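Local coordinates for tight junction protein ZO-3 (Homo sapiens, PDB 3KFV) that acts as a MAGUK scaffold at tight junctions, linking transmembrane proteins such as claudins and occludin to the actin cytoskeleton, at residues 120-126 with 211-216; 224-230 with 252-258. The contacts are given in a common frame with arbitrary orientation. Residues are numbered along the deposited sequence.

Interaction 1. Residues 120-126 with 211-216; sequences EDLSALT and ERLNYV
Residues 120-121 run extended, with psi 103° at Glu120 and 118° at Asp121. Leu122 (psi 8°) turns the chain and is the N-cap of the helix starting at Ser123. The partner is the end of helix 207-215, plus Val216. The segments run side by side in the same sense: CA-CA distances are 7.6 Å for Glu120-Glu211, 7.0 Å for Leu122-Arg212 and 7.8 Å for Leu125-Val216. Asp121 points away and makes an Asx turn, its OD1 accepting from Ser123 N at 3.1 Å. Tyr215 (chi1 t) reaches across. Leu122 CD1 covers one ring face, 4.0 Å from Tyr215 CD1, and Leu125 CB meets the ring edge, 3.7 Å from Tyr215 CD2. The contact packs the start of helix 123-129 against helix 207-215, next to the SH3 region of this MAGUK module. Tyr215 OH and Thr126 OG1 share a hydrogen bond of 2.6 Å; His10 and Arg25 of the SH3 region bond to these hydroxyls in turn. Leu122 and Leu125 (both m,t) pack on the Arg212 stem, with Leu122 CD2 and Leu125 CD1 each 3.9 Å from Arg212 CG. Arg212 NH1 makes a weak, salt-bridging hydrogen bond to Glu120 OE1 at 3.4 Å.

Interaction 2. Residues 224-230 with 252-258; sequences FFIPESR and YAQAQKL
Tyr252 loses the most surface here, followed by Phe224 and Arg230. Phe224 lies on strand 221-227, Arg230 opens helix 230-240, and Tyr252 lies on helix 248-262. Strand 224-227 is extended. Its axis passes 8.9 Å from that of helix 252-258, at an angle of 121° between their directions. After Pro227 the chain turns at Glu228 and Ser229. Ser229 is the N-cap of the next helix, its OG bonded to the backbone N of Ala232. The nearest CA pair is Arg230-Tyr252, at 6.3 Å.

Tyr252 (chi1 t, chi2 100°) stands up from the helix into this turn. Pro227 CB lies 3.9 Å from Tyr252 CE1, and Ser229 C 3.5 Å from the same atom. Arg230 (chi1 m, chi2 and chi3 t) runs across one face of the ring. Its CG makes a CH-pi contact 3.8 Å from the centroid of the Tyr252 ring. Its guanidinium stacks on the ring, with centres 4.4 Å apart and planes at 29°.

Phe224 (chi1 t, chi2 85°) holds the other end. Its CZ lies 3.9 Å from Ala255 CB, and its CE1 3.7 Å from Leu258 CB. Between the two aromatic residues, Pro227 CG touches Ala255 CB at 4.0 Å.

This is helix-on-sheet packing in the alpha/beta core of the guanylate kinase-like domain. Strand 221-227 lies between 148-151 and 268-272 in the parallel sheet. With no hydrogen bond between the segments, the helix is held to the strand by shape and apolar contact, and the exposed Arg230 shields one face of Tyr252 through its CH-pi and guanidinium stacking contacts.

From the N terminus, the chain first forms SH3 strands and helix 69-82, then a stretch without a model (85-119), probably flexible. Interaction 1 begins just after it. It closes a loop of 84 residues, which holds strands 134-141, 148-151 and 200-203 among others. The chain then passes from helix 207-215 into strand 221-227, where interaction 2 begins. That second loop is short, with 21 residues between its segments, and holds most of helix 230-240 and the start of helix 248-262. The contacts, with centres about 26 Å apart, are in series. Interaction 1 ties helix 123-129 to the end of helix 207-215, beside the SH3 region, while interaction 2 ties helix 248-262 to the parallel sheet.

Interaction 1. Residues 120-126 with 211-216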
loop_
_atom_site.group_PDB
_atom_site.type_symbol
_atom_site.label_atom_id
_atom_site.label_comp_id
_atom_site.label_asym_id
_atom_site.label_seq_id
_atom_site.Cartn_x
_atom_site.Cartn_y
_atom_site.Cartn_z
ATOM N N GLU A 120 3.004 13.118 1.421
ATOM C CA GLU A 120 1.983 12.737 2.396
ATOM C C GLU A 120 2.545 12.687 3.817
ATOM O O GLU A 120 3.226 11.728 4.183
ATOM C CB GLU A 120 1.373 11.379 2.029
ATOM C CG GLU A 120 0.391 10.837 3.066
ATOM C CD GLU A 120 -0.815 11.750 3.267
ATOM O OE1 GLU A 120 -1.337 11.818 4.409
ATOM O OE2 GLU A 120 -1.237 12.402 2.281
ATOM N N ASP A 121 2.252 13.713 4.614
ATOM C CA ASP A 121 2.744 13.783 5.993
ATOM C C ASP A 121 1.948 12.895 6.962
ATOM O O ASP A 121 0.751 13.103 7.185
ATOM C CB ASP A 121 2.758 15.230 6.493
ATOM C CG ASP A 121 3.139 15.337 7.962
ATOM O OD1 ASP A 121 3.997 14.545 8.422
ATOM O OD2 ASP A 121 2.578 16.213 8.659
ATOM N N LEU A 122 2.637 11.923 7.554
ATOM C CA LEU A 122 2.009 10.903 8.386
ATOM C C LEU A 122 2.168 11.157 9.883
ATOM O O LEU A 122 1.805 10.305 10.697
ATOM C CB LEU A 122 2.615 9.544 8.052
ATOM C CG LEU A 122 2.389 9.064 6.623
ATOM C CD1 LEU A 122 3.366 7.951 6.261
ATOM C CD2 LEU A 122 0.942 8.614 6.453
ATOM N N SER A 123 2.703 12.324 10.241
ATOM C CA SER A 123 3.056 12.626 11.630
ATOM C C SER A 123 1.886 12.551 12.611
ATOM O O SER A 123 2.074 12.197 13.774
ATOM C CB SER A 123 3.744 13.990 11.735
ATOM O OG SER A 123 2.825 15.052 11.548
ATOM N N ALA A 124 0.682 12.876 12.155
ATOM C CA ALA A 124 -0.480 12.818 13.033
ATOM C C ALA A 124 -0.793 11.374 13.425
ATOM O O ALA A 124 -1.274 11.102 14.531
ATOM C CB ALA A 124 -1.682 13.465 12.372
ATOM N N LEU A 125 -0.522 10.446 12.513
ATOM C CA LEU A 125 -0.739 9.038 12.798
ATOM C C LEU A 125 0.314 8.486 13.760
ATOM O O LEU A 125 -0.011 7.667 14.618
ATOM C CB LEU A 125 -0.798 8.224 11.507
ATOM C CG LEU A 125 -2.070 8.411 10.671
ATOM C CD1 LEU A 125 -1.938 7.718 9.318
ATOM C CD2 LEU A 125 -3.298 7.902 11.425
ATOM N N THR A 126 1.562 8.937 13.636
ATOM C CA THR A 126 2.606 8.495 14.560
ATOM C C THR A 126 2.238 8.848 15.991
ATOM O O THR A 126 2.527 8.100 16.919
ATOM C CB THR A 126 3.977 9.121 14.272
ATOM O OG1 THR A 126 4.237 9.105 12.866
ATOM C CG2 THR A 126 5.071 8.342 15.004
ATOM N N GLU A 211 -0.859 5.107 1.457
ATOM C CA GLU A 211 0.280 5.302 2.355
ATOM C C GLU A 211 -0.138 5.272 3.828
ATOM O O GLU A 211 0.587 4.761 4.679
ATOM C CB GLU A 211 1.009 6.611 2.030
ATOM C CG GLU A 211 1.437 6.723 0.574
ATOM C CD GLU A 211 2.391 7.882 0.305
ATOM O OE1 GLU A 211 2.720 8.628 1.256
ATOM O OE2 GLU A 211 2.814 8.047 -0.868
ATOM N N ARG A 212 -1.310 5.822 4.122
ATOM C CA ARG A 212 -1.847 5.782 5.476
ATOM C C ARG A 212 -2.144 4.347 5.910
ATOM O O ARG A 212 -1.804 3.944 7.024
ATOM C CB ARG A 212 -3.110 6.650 5.584
ATOM C CG ARG A 212 -2.847 8.155 5.600
ATOM C CD ARG A 212 -4.085 8.948 6.012
ATOM N NE ARG A 212 -5.166 8.820 5.038
ATOM C CZ ARG A 212 -5.328 9.612 3.979
ATOM N NH1 ARG A 212 -4.473 10.605 3.753
ATOM N NH2 ARG A 212 -6.344 9.409 3.143
ATOM N N LEU A 213 -2.778 3.573 5.031
ATOM C CA LEU A 213 -3.112 2.186 5.349
ATOM C C LEU A 213 -1.853 1.348 5.526
ATOM O O LEU A 213 -1.774 0.503 6.424
ATOM C CB LEU A 213 -4.008 1.571 4.270
ATOM C CG LEU A 213 -5.447 2.084 4.221
ATOM C CD1 LEU A 213 -6.081 1.765 2.884
ATOM C CD2 LEU A 213 -6.270 1.510 5.367
ATOM N N ASN A 214 -0.872 1.578 4.664
ATOM C CA ASN A 214 0.417 0.931 4.833
ATOM C C ASN A 214 1.018 1.293 6.185
ATOM O O ASN A 214 1.628 0.454 6.843
ATOM C CB ASN A 214 1.373 1.323 3.713
ATOM C CG ASN A 214 1.095 0.583 2.431
ATOM O OD1 ASN A 214 0.449 -0.462 2.434
ATOM N ND2 ASN A 214 1.587 1.114 1.323
ATOM N N TYR A 215 0.827 2.542 6.603
ATOM C CA TYR A 215 1.453 3.039 7.820
ATOM C C TYR A 215 0.871 2.415 9.085
ATOM O O TYR A 215 1.613 2.043 9.999
ATOM C CB TYR A 215 1.371 4.565 7.892
ATOM C CG TYR A 215 2.246 5.146 8.976
ATOM C CD1 TYR A 215 3.625 4.975 8.940
ATOM C CD2 TYR A 215 1.702 5.852 10.037
ATOM C CE1 TYR A 215 4.436 5.496 9.926
ATOM C CE2 TYR A 215 2.508 6.376 11.031
ATOM C CZ TYR A 215 3.873 6.194 10.966
ATOM O OH TYR A 215 4.683 6.703 11.947
ATOM N N VAL A 216 -0.455 2.311 9.140
ATOM C CA VAL A 216 -1.110 1.663 10.275
ATOM C C VAL A 216 -1.094 0.145 10.125
ATOM O O VAL A 216 -1.683 -0.567 10.929
ATOM C CB VAL A 216 -2.566 2.143 10.472
ATOM C CG1 VAL A 216 -2.599 3.645 10.709
ATOM C CG2 VAL A 216 -3.426 1.754 9.278
#

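Interaction 2. Residues 224-230 with 252-258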
loop_
_atom_site.group_PDB
_atom_site.type_symbol
_atom_site.label_atom_id
_atom_site.label_comp_id
_atom_site.label_asym_id
_atom_site.label_seq_id
_atom_site.Cartn_x
_atom_site.Cartn_y
_atom_site.Cartn_z
ATOM N N PHE A 224 -3.004 -2.635 -9.836
ATOM C CA PHE A 224 -3.160 -1.614 -10.868
ATOM C C PHE A 224 -3.372 -2.258 -12.236
ATOM O O PHE A 224 -2.635 -3.162 -12.629
ATOM C CB PHE A 224 -1.946 -0.681 -10.890
ATOM C CG PHE A 224 -1.985 0.340 -11.993
ATOM C CD1 PHE A 224 -2.668 1.535 -11.831
ATOM C CD2 PHE A 224 -1.338 0.108 -13.195
ATOM C CE1 PHE A 224 -2.708 2.472 -12.844
ATOM C CE2 PHE A 224 -1.379 1.044 -14.212
ATOM C CZ PHE A 224 -2.066 2.225 -14.033
ATOM N N PHE A 225 -4.389 -1.787 -12.951
ATOM C CA PHE A 225 -4.733 -2.334 -14.260
ATOM C C PHE A 225 -4.258 -1.429 -15.390
ATOM O O PHE A 225 -4.618 -0.253 -15.445
ATOM C CB PHE A 225 -6.243 -2.529 -14.363
ATOM C CG PHE A 225 -6.769 -3.620 -13.487
ATOM C CD1 PHE A 225 -6.685 -4.948 -13.886
ATOM C CD2 PHE A 225 -7.347 -3.325 -12.268
ATOM C CE1 PHE A 225 -7.166 -5.963 -13.085
ATOM C CE2 PHE A 225 -7.835 -4.341 -11.459
ATOM C CZ PHE A 225 -7.744 -5.662 -11.871
ATOM N N ILE A 226 -3.460 -1.989 -16.295
ATOM C CA ILE A 226 -2.864 -1.214 -17.375
ATOM C C ILE A 226 -3.672 -1.341 -18.657
ATOM O O ILE A 226 -3.813 -2.440 -19.196
ATOM C CB ILE A 226 -1.415 -1.659 -17.664
ATOM C CG1 ILE A 226 -0.679 -1.986 -16.367
ATOM C CG2 ILE A 226 -0.665 -0.578 -18.432
ATOM C CD1 ILE A 226 0.688 -2.581 -16.583
ATOM N N PRO A 227 -4.197 -0.210 -19.155
ATOM C CA PRO A 227 -4.978 -0.152 -20.393
ATOM C C PRO A 227 -4.086 -0.173 -21.629
ATOM O O PRO A 227 -3.070 0.518 -21.650
ATOM C CB PRO A 227 -5.677 1.213 -20.308
ATOM C CG PRO A 227 -5.324 1.786 -18.950
ATOM C CD PRO A 227 -4.067 1.117 -18.535
ATOM N N GLU A 228 -4.464 -0.961 -22.633
ATOM C CA GLU A 228 -3.801 -0.930 -23.931
ATOM C C GLU A 228 -3.858 0.471 -24.515
ATOM O O GLU A 228 -2.825 1.105 -24.747
ATOM C CB GLU A 228 -4.500 -1.874 -24.907
ATOM C CG GLU A 228 -3.928 -3.270 -24.981
ATOM C CD GLU A 228 -4.829 -4.203 -25.768
ATOM O OE1 GLU A 228 -5.995 -3.820 -26.018
ATOM O OE2 GLU A 228 -4.377 -5.315 -26.130
ATOM N N SER A 229 -5.077 0.945 -24.750
ATOM C CA SER A 229 -5.301 2.221 -25.418
ATOM C C SER A 229 -6.661 2.794 -25.053
ATOM O O SER A 229 -7.506 2.097 -24.491
ATOM C CB SER A 229 -5.221 2.036 -26.934
ATOM O OG SER A 229 -6.047 0.968 -27.364
ATOM N N ARG A 230 -6.871 4.066 -25.382
ATOM C CA ARG A 230 -8.147 4.725 -25.124
ATOM C C ARG A 230 -9.308 4.012 -25.824
ATOM O O ARG A 230 -10.362 3.786 -25.222
ATOM C CB ARG A 230 -8.079 6.197 -25.525
ATOM C CG ARG A 230 -6.990 6.963 -24.800
ATOM C CD ARG A 230 -6.859 8.382 -25.318
ATOM N NE ARG A 230 -5.856 9.150 -24.579
ATOM C CZ ARG A 230 -4.541 9.040 -24.761
ATOM N NH1 ARG A 230 -4.054 8.182 -25.653
ATOM N NH2 ARG A 230 -3.709 9.785 -24.043
ATOM N N TYR A 252 -8.385 7.057 -18.640
ATOM C CA TYR A 252 -7.122 6.641 -19.240
ATOM C C TYR A 252 -5.969 7.514 -18.741
ATOM O O TYR A 252 -4.936 7.012 -18.303
ATOM C CB TYR A 252 -7.194 6.668 -20.769
ATOM C CG TYR A 252 -5.945 6.131 -21.430
ATOM C CD1 TYR A 252 -5.904 4.841 -21.930
ATOM C CD2 TYR A 252 -4.801 6.912 -21.535
ATOM C CE1 TYR A 252 -4.764 4.342 -22.528
ATOM C CE2 TYR A 252 -3.653 6.423 -22.129
ATOM C CZ TYR A 252 -3.641 5.138 -22.625
ATOM O OH TYR A 252 -2.500 4.649 -23.219
ATOM N N ALA A 253 -6.153 8.826 -18.804
ATOM C CA ALA A 253 -5.131 9.745 -18.337
ATOM C C ALA A 253 -4.828 9.540 -16.853
ATOM O O ALA A 253 -3.675 9.656 -16.430
ATOM C CB ALA A 253 -5.541 11.186 -18.612
ATOM N N GLN A 254 -5.856 9.237 -16.062
ATOM C CA GLN A 254 -5.658 8.982 -14.636
ATOM C C GLN A 254 -4.724 7.788 -14.421
ATOM O O GLN A 254 -3.818 7.842 -13.592
ATOM C CB GLN A 254 -6.993 8.750 -13.931
ATOM N N ALA A 255 -4.939 6.716 -15.176
ATOM C CA ALA A 255 -4.083 5.540 -15.077
ATOM C C ALA A 255 -2.643 5.877 -15.446
ATOM O O ALA A 255 -1.701 5.379 -14.825
ATOM C CB ALA A 255 -4.614 4.411 -15.956
ATOM N N GLN A 256 -2.473 6.719 -16.462
ATOM C CA GLN A 256 -1.144 7.170 -16.863
ATOM C C GLN A 256 -0.460 7.926 -15.729
ATOM O O GLN A 256 0.734 7.743 -15.474
ATOM C CB GLN A 256 -1.223 8.054 -18.106
ATOM C CG GLN A 256 -1.122 7.294 -19.418
ATOM C CD GLN A 256 -1.052 8.220 -20.629
ATOM O OE1 GLN A 256 -1.817 9.186 -20.735
ATOM N NE2 GLN A 256 -0.133 7.927 -21.548
ATOM N N LYS A 257 -1.227 8.773 -15.047
ATOM C CA LYS A 257 -0.715 9.553 -13.926
ATOM C C LYS A 257 -0.293 8.653 -12.771
ATOM O O LYS A 257 0.764 8.857 -12.178
ATOM C CB LYS A 257 -1.761 10.571 -13.457
ATOM C CG LYS A 257 -1.321 11.445 -12.291
ATOM N N LEU A 258 -1.119 7.657 -12.458
ATOM C CA LEU A 258 -0.814 6.698 -11.398
ATOM C C LEU A 258 0.439 5.884 -11.707
ATOM O O LEU A 258 1.285 5.679 -10.837
ATOM C CB LEU A 258 -1.993 5.747 -11.177
ATOM C CG LEU A 258 -3.257 6.314 -10.529
ATOM C CD1 LEU A 258 -4.397 5.309 -10.627
ATOM C CD2 LEU A 258 -2.993 6.708 -9.084
#